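PDB 3VMV: pectate lyase from Bacillus, which probably cleaves polygalacturonate, the acidic chain of pectin, by beta-elimination. Local coordinates for residues G3-N11 and F298-V306; L99-V110 and T126-N137. All blocks are in the same frame, centred on the assembly; numbering follows the deposited sequence.

Contact 1. Residues G3-N11 and F298-V306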
loop_
_atom_site.group_PDB
_atom_site.type_symbol
_atom_site.label_atom_id
_atom_site.label_comp_id
_atom_site.label_asym_id
_atom_site.label_seq_id
_atom_site.Cartn_x
_atom_site.Cartn_y
_atom_site.Cartn_z
ATOM N N GLY A 3 -8.944 -6.101 14.253
ATOM C CA GLY A 3 -8.524 -4.923 13.503
ATOM C C GLY A 3 -7.044 -4.850 13.181
ATOM O O GLY A 3 -6.267 -5.789 13.437
ATOM N N PRO A 4 -6.633 -3.729 12.592
ATOM C CA PRO A 4 -5.235 -3.626 12.141
ATOM C C PRO A 4 -4.246 -3.385 13.271
ATOM O O PRO A 4 -4.607 -2.789 14.319
ATOM C CB PRO A 4 -5.240 -2.394 11.236
ATOM C CG PRO A 4 -6.362 -1.534 11.838
ATOM C CD PRO A 4 -7.422 -2.531 12.249
ATOM N N GLN A 5 -3.025 -3.873 13.055
ATOM C CA GLN A 5 -1.877 -3.413 13.819
ATOM C C GLN A 5 -1.423 -2.057 13.318
ATOM O O GLN A 5 -1.705 -1.685 12.181
ATOM C CB GLN A 5 -0.677 -4.369 13.701
ATOM C CG GLN A 5 -0.830 -5.707 14.432
ATOM C CD GLN A 5 0.527 -6.250 14.924
ATOM O OE1 GLN A 5 1.147 -7.115 14.292
ATOM N NE2 GLN A 5 0.981 -5.744 16.051
ATOM N N GLY A 6 -0.691 -1.313 14.152
ATOM C CA GLY A 6 0.023 -0.156 13.644
ATOM C C GLY A 6 -0.825 1.092 13.475
ATOM O O GLY A 6 -1.799 1.318 14.178
ATOM N N TYR A 7 -0.430 1.924 12.526
ATOM C CA TYR A 7 -0.986 3.265 12.500
ATOM C C TYR A 7 -2.508 3.327 12.237
ATOM O O TYR A 7 -3.170 4.223 12.760
ATOM C CB TYR A 7 -0.239 4.099 11.477
ATOM C CG TYR A 7 1.053 4.697 11.982
ATOM C CD1 TYR A 7 1.052 5.653 12.999
ATOM C CD2 TYR A 7 2.274 4.355 11.392
ATOM C CE1 TYR A 7 2.261 6.240 13.421
ATOM C CE2 TYR A 7 3.452 4.961 11.756
ATOM C CZ TYR A 7 3.441 5.893 12.790
ATOM O OH TYR A 7 4.626 6.485 13.176
ATOM N N ALA A 8 -3.090 2.393 11.471
ATOM C CA ALA A 8 -4.537 2.440 11.251
ATOM C C ALA A 8 -5.326 2.162 12.551
ATOM O O ALA A 8 -6.512 2.412 12.607
ATOM C CB ALA A 8 -4.950 1.487 10.106
ATOM N N SER A 9 -4.640 1.653 13.583
ATOM C CA SER A 9 -5.284 1.400 14.878
ATOM C C SER A 9 -5.393 2.658 15.720
ATOM O O SER A 9 -6.117 2.676 16.718
ATOM C CB SER A 9 -4.576 0.289 15.657
ATOM O OG SER A 9 -3.403 0.754 16.301
ATOM N N MET A 10 -4.655 3.696 15.337
ATOM C CA MET A 10 -4.651 4.955 16.071
ATOM C C MET A 10 -5.755 5.839 15.538
ATOM O O MET A 10 -6.502 5.438 14.634
ATOM C CB MET A 10 -3.311 5.682 15.916
ATOM C CG MET A 10 -2.128 4.841 16.421
ATOM S SD MET A 10 -0.564 5.675 16.442
ATOM C CE MET A 10 -0.797 6.893 17.730
ATOM N N ASN A 11 -5.858 7.032 16.115
ATOM C CA ASN A 11 -6.818 8.031 15.664
ATOM C C ASN A 11 -8.225 7.465 15.658
ATOM O O ASN A 11 -9.014 7.766 14.772
ATOM C CB ASN A 11 -6.433 8.550 14.272
ATOM C CG ASN A 11 -7.224 9.782 13.873
ATOM O OD1 ASN A 11 -7.331 10.734 14.648
ATOM N ND2 ASN A 11 -7.781 9.775 12.659
ATOM N N PHE A 298 14.046 7.019 15.405
ATOM C CA PHE A 298 12.583 6.937 15.248
ATOM C C PHE A 298 12.023 5.528 15.503
ATOM O O PHE A 298 12.456 4.542 14.882
ATOM C CB PHE A 298 12.150 7.392 13.856
ATOM C CG PHE A 298 10.695 7.140 13.589
ATOM C CD1 PHE A 298 9.715 7.873 14.216
ATOM C CD2 PHE A 298 10.330 6.087 12.766
ATOM C CE1 PHE A 298 8.354 7.595 13.982
ATOM C CE2 PHE A 298 8.994 5.809 12.533
ATOM C CZ PHE A 298 8.000 6.557 13.144
ATOM N N THR A 299 11.062 5.469 16.436
ATOM C CA THR A 299 10.213 4.305 16.718
ATOM C C THR A 299 8.758 4.813 16.737
ATOM O O THR A 299 8.488 5.932 17.202
ATOM C CB THR A 299 10.626 3.814 18.135
ATOM O OG1 THR A 299 12.011 3.409 18.094
ATOM C CG2 THR A 299 9.818 2.671 18.593
ATOM N N PRO A 300 7.798 3.997 16.250
ATOM C CA PRO A 300 6.429 4.484 16.135
ATOM C C PRO A 300 5.722 4.489 17.494
ATOM O O PRO A 300 6.070 3.753 18.427
ATOM C CB PRO A 300 5.772 3.466 15.185
ATOM C CG PRO A 300 6.545 2.159 15.484
ATOM C CD PRO A 300 7.954 2.631 15.710
ATOM N N PRO A 301 4.715 5.327 17.602
ATOM C CA PRO A 301 4.024 5.582 18.865
ATOM C C PRO A 301 2.920 4.612 19.202
ATOM O O PRO A 301 1.950 5.050 19.795
ATOM C CB PRO A 301 3.438 6.974 18.637
ATOM C CG PRO A 301 3.152 7.001 17.170
ATOM C CD PRO A 301 4.260 6.223 16.525
ATOM N N TYR A 302 3.018 3.340 18.843
ATOM C CA TYR A 302 1.936 2.425 19.132
ATOM C C TYR A 302 2.492 1.090 19.630
ATOM O O TYR A 302 3.663 0.791 19.417
ATOM C CB TYR A 302 1.023 2.200 17.896
ATOM C CG TYR A 302 1.762 1.833 16.606
ATOM C CD1 TYR A 302 2.415 0.607 16.473
ATOM C CD2 TYR A 302 1.830 2.728 15.537
ATOM C CE1 TYR A 302 3.090 0.267 15.304
ATOM C CE2 TYR A 302 2.514 2.373 14.356
ATOM C CZ TYR A 302 3.112 1.159 14.248
ATOM O OH TYR A 302 3.764 0.836 13.068
ATOM N N SER A 303 1.620 0.318 20.281
ATOM C CA SER A 303 1.942 -1.046 20.691
ATOM C C SER A 303 1.850 -1.968 19.490
ATOM O O SER A 303 1.006 -1.764 18.623
ATOM C CB SER A 303 0.925 -1.474 21.744
ATOM O OG SER A 303 0.962 -0.615 22.882
ATOM N N TYR A 304 2.662 -3.032 19.476
ATOM C CA TYR A 304 2.585 -3.989 18.398
ATOM C C TYR A 304 3.307 -5.272 18.822
ATOM O O TYR A 304 4.043 -5.294 19.818
ATOM C CB TYR A 304 3.154 -3.418 17.074
ATOM C CG TYR A 304 4.630 -3.077 17.126
ATOM C CD1 TYR A 304 5.595 -3.946 16.621
ATOM C CD2 TYR A 304 5.067 -1.874 17.711
ATOM C CE1 TYR A 304 6.950 -3.657 16.690
ATOM C CE2 TYR A 304 6.425 -1.551 17.766
ATOM C CZ TYR A 304 7.383 -2.456 17.261
ATOM O OH TYR A 304 8.707 -2.108 17.334
ATOM N N GLN A 305 3.059 -6.334 18.073
ATOM C CA GLN A 305 3.761 -7.602 18.246
ATOM C C GLN A 305 4.619 -7.821 17.043
ATOM O O GLN A 305 4.131 -7.618 15.902
ATOM C CB GLN A 305 2.730 -8.721 18.368
ATOM C CG GLN A 305 1.964 -8.642 19.653
ATOM C CD GLN A 305 2.807 -9.057 20.831
ATOM O OE1 GLN A 305 3.495 -10.083 20.790
ATOM N NE2 GLN A 305 2.767 -8.259 21.900
ATOM N N VAL A 306 5.858 -8.238 17.270
ATOM C CA VAL A 306 6.805 -8.398 16.155
ATOM C C VAL A 306 7.533 -9.728 16.270
ATOM O O VAL A 306 8.043 -10.096 17.331
ATOM C CB VAL A 306 7.746 -7.174 16.057
ATOM C CG1 VAL A 306 8.574 -6.974 17.337
ATOM C CG2 VAL A 306 8.677 -7.307 14.840
HETATM O O HOH W 1 -0.434 -2.681 16.643
#
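The first torsion of Y302 sets CG between the backbone N and the carbonyl carbon (chi1 51°), a turn that carries the ring out of its loop and against G6 and Y7. Here the start of the chain and the loop 298-306 meet on the outer wall of the parallel beta-helix that gives pectate lyases their fold. The rings of Y7 and Y302 form a T-shaped pair with planes at 86° and centroids 4.9 Å apart; Y302 offers its edge, and its CE2 stands over the centre of the Y7 ring. Y302 is itself sandwiched. G6 CA sits over one face, 3.4 Å from the ring centroid, as a CH-pi contact, while P300 CB covers the opposite face near the rim.

M10 completes the surround with a Met-aromatic contact, its SD lying in the ring plane at the edge of Y302, 3.9 Å from CD2. The bend at its last torsion (chi3 68°) places the methyl CE 4.0 Å from P301 CG. P301 also packs crosswise on Y7, CD to CE1 at 3.7 Å. Beyond it, Y7 OH reaches the edge of F298 in the plane of that ring, 3.4 Å from CZ. The polar end of Y302 is held by the beta-helix wall, where OH is hydrogen-bonded to H217 and T195; T195 OG1 also bonds Y7 N. One water joins the two backbones, accepting from G6 N at 2.9 Å and donating to S303 O at 2.6 Å.

Contact 2. Residues L99-V110 and T126-N137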
loop_
_atom_site.group_PDB
_atom_site.type_symbol
_atom_site.label_atom_id
_atom_site.label_comp_id
_atom_site.label_asym_id
_atom_site.label_seq_id
_atom_site.Cartn_x
_atom_site.Cartn_y
_atom_site.Cartn_z
ATOM N N LEU A 99 -9.218 5.965 -3.155
ATOM C CA LEU A 99 -9.859 6.500 -1.954
ATOM C C LEU A 99 -9.593 7.978 -1.869
ATOM O O LEU A 99 -8.420 8.388 -1.789
ATOM C CB LEU A 99 -9.322 5.790 -0.710
ATOM C CG LEU A 99 -9.350 4.248 -0.636
ATOM C CD1 LEU A 99 -8.913 3.821 0.800
ATOM C CD2 LEU A 99 -10.633 3.607 -1.027
ATOM N N SER A 100 -10.630 8.800 -1.839
ATOM C CA SER A 100 -10.451 10.252 -1.829
ATOM C C SER A 100 -11.250 10.849 -0.665
ATOM O O SER A 100 -12.469 10.678 -0.588
ATOM C CB SER A 100 -10.921 10.821 -3.173
ATOM O OG SER A 100 -11.040 12.229 -3.114
ATOM N N ASN A 101 -10.543 11.503 0.245
ATOM C CA ASN A 101 -11.123 11.982 1.507
ATOM C C ASN A 101 -12.014 10.915 2.145
ATOM O O ASN A 101 -13.149 11.142 2.545
ATOM C CB ASN A 101 -11.862 13.312 1.323
ATOM C CG ASN A 101 -11.957 14.108 2.624
ATOM O OD1 ASN A 101 -11.353 13.775 3.633
ATOM N ND2 ASN A 101 -12.745 15.213 2.578
ATOM N N ALA A 102 -11.435 9.723 2.195
ATOM C CA ALA A 102 -12.117 8.538 2.643
ATOM C C ALA A 102 -11.623 8.154 4.029
ATOM O O ALA A 102 -10.421 8.182 4.269
ATOM C CB ALA A 102 -11.855 7.413 1.630
ATOM N N HIS A 103 -12.550 7.852 4.944
ATOM C CA HIS A 103 -12.226 7.663 6.356
ATOM C C HIS A 103 -12.796 6.380 6.881
ATOM O O HIS A 103 -13.963 6.105 6.672
ATOM C CB HIS A 103 -12.758 8.839 7.152
ATOM C CG HIS A 103 -12.083 10.117 6.788
ATOM N ND1 HIS A 103 -12.365 10.795 5.621
ATOM C CD2 HIS A 103 -11.063 10.781 7.378
ATOM C CE1 HIS A 103 -11.574 11.852 5.529
ATOM N NE2 HIS A 103 -10.781 11.868 6.583
ATOM N N ASN A 104 -11.951 5.601 7.551
ATOM C CA ASN A 104 -12.351 4.326 8.137
ATOM C C ASN A 104 -12.763 3.340 7.037
ATOM O O ASN A 104 -13.945 2.975 6.886
ATOM C CB ASN A 104 -13.482 4.505 9.192
ATOM C CG ASN A 104 -13.773 3.213 9.930
ATOM O OD1 ASN A 104 -12.866 2.403 10.127
ATOM N ND2 ASN A 104 -15.028 2.987 10.298
ATOM N N ILE A 105 -11.756 2.919 6.276
ATOM C CA ILE A 105 -11.936 2.094 5.091
ATOM C C ILE A 105 -11.068 0.843 5.193
ATOM O O ILE A 105 -9.885 0.939 5.534
ATOM C CB ILE A 105 -11.490 2.851 3.837
ATOM C CG1 ILE A 105 -12.045 4.298 3.823
ATOM C CG2 ILE A 105 -11.870 2.078 2.589
ATOM C CD1 ILE A 105 -13.575 4.412 3.639
ATOM N N ILE A 106 -11.649 -0.313 4.915
ATOM C CA ILE A 106 -10.913 -1.560 4.811
ATOM C C ILE A 106 -11.013 -2.105 3.377
ATOM O O ILE A 106 -12.104 -2.203 2.835
ATOM C CB ILE A 106 -11.483 -2.593 5.790
ATOM C CG1 ILE A 106 -11.321 -2.060 7.204
ATOM C CG2 ILE A 106 -10.783 -3.967 5.601
ATOM C CD1 ILE A 106 -11.836 -3.027 8.285
ATOM N N ILE A 107 -9.874 -2.431 2.761
ATOM C CA ILE A 107 -9.845 -3.199 1.501
ATOM C C ILE A 107 -9.105 -4.490 1.808
ATOM O O ILE A 107 -7.932 -4.460 2.236
ATOM C CB ILE A 107 -9.134 -2.413 0.419
ATOM C CG1 ILE A 107 -9.800 -1.052 0.227
ATOM C CG2 ILE A 107 -9.062 -3.215 -0.915
ATOM C CD1 ILE A 107 -9.111 -0.130 -0.693
ATOM N N GLN A 108 -9.789 -5.612 1.641
ATOM C CA GLN A 108 -9.259 -6.877 2.139
ATOM C C GLN A 108 -9.587 -8.010 1.195
ATOM O O GLN A 108 -10.717 -8.118 0.641
ATOM C CB GLN A 108 -9.897 -7.110 3.494
ATOM C CG GLN A 108 -9.367 -8.325 4.222
ATOM C CD GLN A 108 -9.891 -8.388 5.641
ATOM O OE1 GLN A 108 -9.118 -8.457 6.630
ATOM N NE2 GLN A 108 -11.185 -8.388 5.759
ATOM N N ASN A 109 -8.649 -8.945 1.068
ATOM C CA ASN A 109 -8.874 -10.180 0.316
ATOM C C ASN A 109 -9.297 -10.002 -1.145
ATOM O O ASN A 109 -10.144 -10.755 -1.649
ATOM C CB ASN A 109 -9.897 -11.085 1.028
ATOM C CG ASN A 109 -9.834 -12.525 0.555
ATOM O OD1 ASN A 109 -8.739 -13.095 0.390
ATOM N ND2 ASN A 109 -11.013 -13.119 0.326
ATOM N N VAL A 110 -8.737 -8.993 -1.801
ATOM C CA VAL A 110 -8.947 -8.866 -3.255
ATOM C C VAL A 110 -7.622 -8.928 -4.029
ATOM O O VAL A 110 -6.547 -8.629 -3.488
ATOM C CB VAL A 110 -9.697 -7.519 -3.616
ATOM C CG1 VAL A 110 -11.053 -7.482 -2.960
ATOM C CG2 VAL A 110 -8.833 -6.298 -3.195
ATOM N N THR A 126 -5.664 9.024 -1.197
ATOM C CA THR A 126 -5.340 10.410 -1.467
ATOM C C THR A 126 -6.350 11.361 -0.873
ATOM O O THR A 126 -7.271 10.948 -0.151
ATOM C CB THR A 126 -5.166 10.612 -2.999
ATOM O OG1 THR A 126 -4.582 11.892 -3.251
ATOM C CG2 THR A 126 -6.495 10.449 -3.768
ATOM N N ASP A 127 -6.145 12.654 -1.120
ATOM C CA ASP A 127 -7.067 13.700 -0.689
ATOM C C ASP A 127 -7.489 13.564 0.767
ATOM O O ASP A 127 -8.684 13.548 1.065
ATOM C CB ASP A 127 -8.327 13.744 -1.590
ATOM C CG ASP A 127 -7.982 13.904 -3.085
ATOM O OD1 ASP A 127 -7.013 14.624 -3.407
ATOM O OD2 ASP A 127 -8.664 13.299 -3.927
ATOM N N ASP A 128 -6.506 13.483 1.651
ATOM C CA ASP A 128 -6.732 13.568 3.085
ATOM C C ASP A 128 -7.466 12.387 3.694
ATOM O O ASP A 128 -8.011 12.508 4.790
ATOM C CB ASP A 128 -7.433 14.889 3.430
ATOM C CG ASP A 128 -6.611 16.100 3.017
ATOM O OD1 ASP A 128 -5.811 16.568 3.850
ATOM O OD2 ASP A 128 -6.772 16.586 1.877
ATOM N N SER A 129 -7.405 11.232 3.019
ATOM C CA SER A 129 -7.998 10.013 3.568
ATOM C C SER A 129 -7.277 9.642 4.868
ATOM O O SER A 129 -6.082 9.885 5.029
ATOM C CB SER A 129 -7.835 8.869 2.582
ATOM O OG SER A 129 -8.687 9.036 1.464
ATOM N N LYS A 130 -8.009 9.030 5.794
ATOM C CA LYS A 130 -7.417 8.588 7.045
ATOM C C LYS A 130 -8.033 7.282 7.516
ATOM O O LYS A 130 -9.219 6.999 7.234
ATOM C CB LYS A 130 -7.612 9.655 8.123
ATOM C CG LYS A 130 -6.778 10.910 7.796
ATOM C CD LYS A 130 -6.765 11.898 8.941
ATOM C CE LYS A 130 -6.043 13.162 8.506
ATOM N NZ LYS A 130 -5.886 13.209 7.018
ATOM N N ASN A 131 -7.233 6.490 8.232
ATOM C CA ASN A 131 -7.701 5.236 8.868
ATOM C C ASN A 131 -8.129 4.239 7.820
ATOM O O ASN A 131 -9.289 3.998 7.618
ATOM C CB ASN A 131 -8.786 5.487 9.924
ATOM C CG ASN A 131 -8.200 6.111 11.159
ATOM O OD1 ASN A 131 -7.659 5.401 12.032
ATOM N ND2 ASN A 131 -8.208 7.414 11.211
ATOM N N VAL A 132 -7.136 3.734 7.104
ATOM C CA VAL A 132 -7.331 2.827 6.016
ATOM C C VAL A 132 -6.492 1.591 6.265
ATOM O O VAL A 132 -5.302 1.721 6.584
ATOM C CB VAL A 132 -6.837 3.469 4.741
ATOM C CG1 VAL A 132 -6.942 2.511 3.567
ATOM C CG2 VAL A 132 -7.588 4.789 4.432
ATOM N N TRP A 133 -7.111 0.424 6.147
ATOM C CA TRP A 133 -6.430 -0.853 6.332
ATOM C C TRP A 133 -6.507 -1.644 5.018
ATOM O O TRP A 133 -7.619 -1.942 4.549
ATOM C CB TRP A 133 -7.132 -1.575 7.482
ATOM C CG TRP A 133 -6.469 -2.864 7.901
ATOM C CD1 TRP A 133 -5.147 -3.176 7.749
ATOM C CD2 TRP A 133 -7.073 -3.953 8.600
ATOM N NE1 TRP A 133 -4.888 -4.429 8.294
ATOM C CE2 TRP A 133 -6.063 -4.925 8.808
ATOM C CE3 TRP A 133 -8.388 -4.219 9.036
ATOM C CZ2 TRP A 133 -6.306 -6.119 9.474
ATOM C CZ3 TRP A 133 -8.634 -5.401 9.708
ATOM C CH2 TRP A 133 -7.605 -6.346 9.896
ATOM N N ILE A 134 -5.343 -1.925 4.426
ATOM C CA ILE A 134 -5.235 -2.665 3.160
ATOM C C ILE A 134 -4.589 -3.998 3.546
ATOM O O ILE A 134 -3.400 -3.993 3.866
ATOM C CB ILE A 134 -4.386 -1.867 2.218
ATOM C CG1 ILE A 134 -5.168 -0.603 1.853
ATOM C CG2 ILE A 134 -4.006 -2.721 0.932
ATOM C CD1 ILE A 134 -4.310 0.484 1.161
ATOM N N ASP A 135 -5.400 -5.058 3.580
ATOM C CA ASP A 135 -4.993 -6.323 4.216
ATOM C C ASP A 135 -5.294 -7.535 3.361
ATOM O O ASP A 135 -6.372 -7.697 2.829
ATOM C CB ASP A 135 -5.719 -6.414 5.557
ATOM C CG ASP A 135 -5.415 -7.714 6.312
ATOM O OD1 ASP A 135 -4.321 -7.787 6.887
ATOM O OD2 ASP A 135 -6.262 -8.616 6.294
ATOM N N HIS A 136 -4.332 -8.439 3.242
ATOM C CA HIS A 136 -4.585 -9.741 2.629
ATOM C C HIS A 136 -5.039 -9.660 1.177
ATOM O O HIS A 136 -5.877 -10.422 0.734
ATOM C CB HIS A 136 -5.556 -10.590 3.479
ATOM C CG HIS A 136 -4.882 -11.340 4.589
ATOM N ND1 HIS A 136 -4.910 -10.910 5.898
ATOM C CD2 HIS A 136 -4.122 -12.465 4.574
ATOM C CE1 HIS A 136 -4.259 -11.786 6.657
ATOM N NE2 HIS A 136 -3.752 -12.725 5.876
ATOM N N ASN A 137 -4.417 -8.737 0.444
ATOM C CA ASN A 137 -4.660 -8.599 -0.982
ATOM C C ASN A 137 -3.458 -9.060 -1.800
ATOM O O ASN A 137 -2.392 -9.360 -1.250
ATOM C CB ASN A 137 -4.926 -7.149 -1.304
ATOM C CG ASN A 137 -5.986 -6.526 -0.398
ATOM O OD1 ASN A 137 -5.689 -5.561 0.385
ATOM N ND2 ASN A 137 -7.188 -6.990 -0.504
#
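A102 N donates to S129 OG at 2.9 Å in a nearly straight bond (166°), and the same hydroxyl donates to T126 O, also at 2.9 Å. This side chain ties the loops between two ladders of successive coils of the parallel beta-helix, where the register slips by one residue beside the type I' turn T126-S129. With an alanine in place of S129, A102 N would probably be left without its acceptor, and the turn would lose one of its two ties to T126 O. Next to it, S100 OG donates to the anti lone pair of D127 OD2 at 2.7 Å.

Past the corner at N104 and N131, strands 105-108 and 132-135 run parallel, 6° apart, with axes 4.8 Å from each other. Their ladder alternates from side to side, for instance W133 N to I105 O and then I107 N to W133 O. Inside the coil, L99 and V132 meet tip to tip, CD1 to CG1 at 3.6 Å, next to the row of I105, I107 and I134.

On the outer face, CG of W133 lies anti to the backbone N (chi1 -174°), which lays the indole beside I106, whose CD1 touches the ring edge at CE3, 3.7 Å away. One shell further, S168 OG of the next coil bonds both W133 NE1 and D135 OD1. The other oxygen, D135 OD2, accepts from H136 ND1 at 2.7 Å; OD2 lies in the imidazole plane, while ND1 comes in from above the carboxylate plane.

Contact 2 is part of the wall of the beta-helix, and contact 1 lies against its outside, their centres about 16 Å apart. In contact 2 the segments follow each other after a short excursion of 15 residues, whereas contact 1 brings together pieces separated by 286 residues, almost the whole chain. The segment 3-11 joins the two directly, with A8 CB 3.5 Å from V132 O. T166, on strand 165-175, which pairs with 132-135 in the next coil, makes a second link: its OG1 is hydrogen-bonded to Q5 O and A8 N, and its side chain touches W133. Further on, N104 OD1 accepts from T15 N and G16 N, tying the N-terminal stretch to the corner of contact 2.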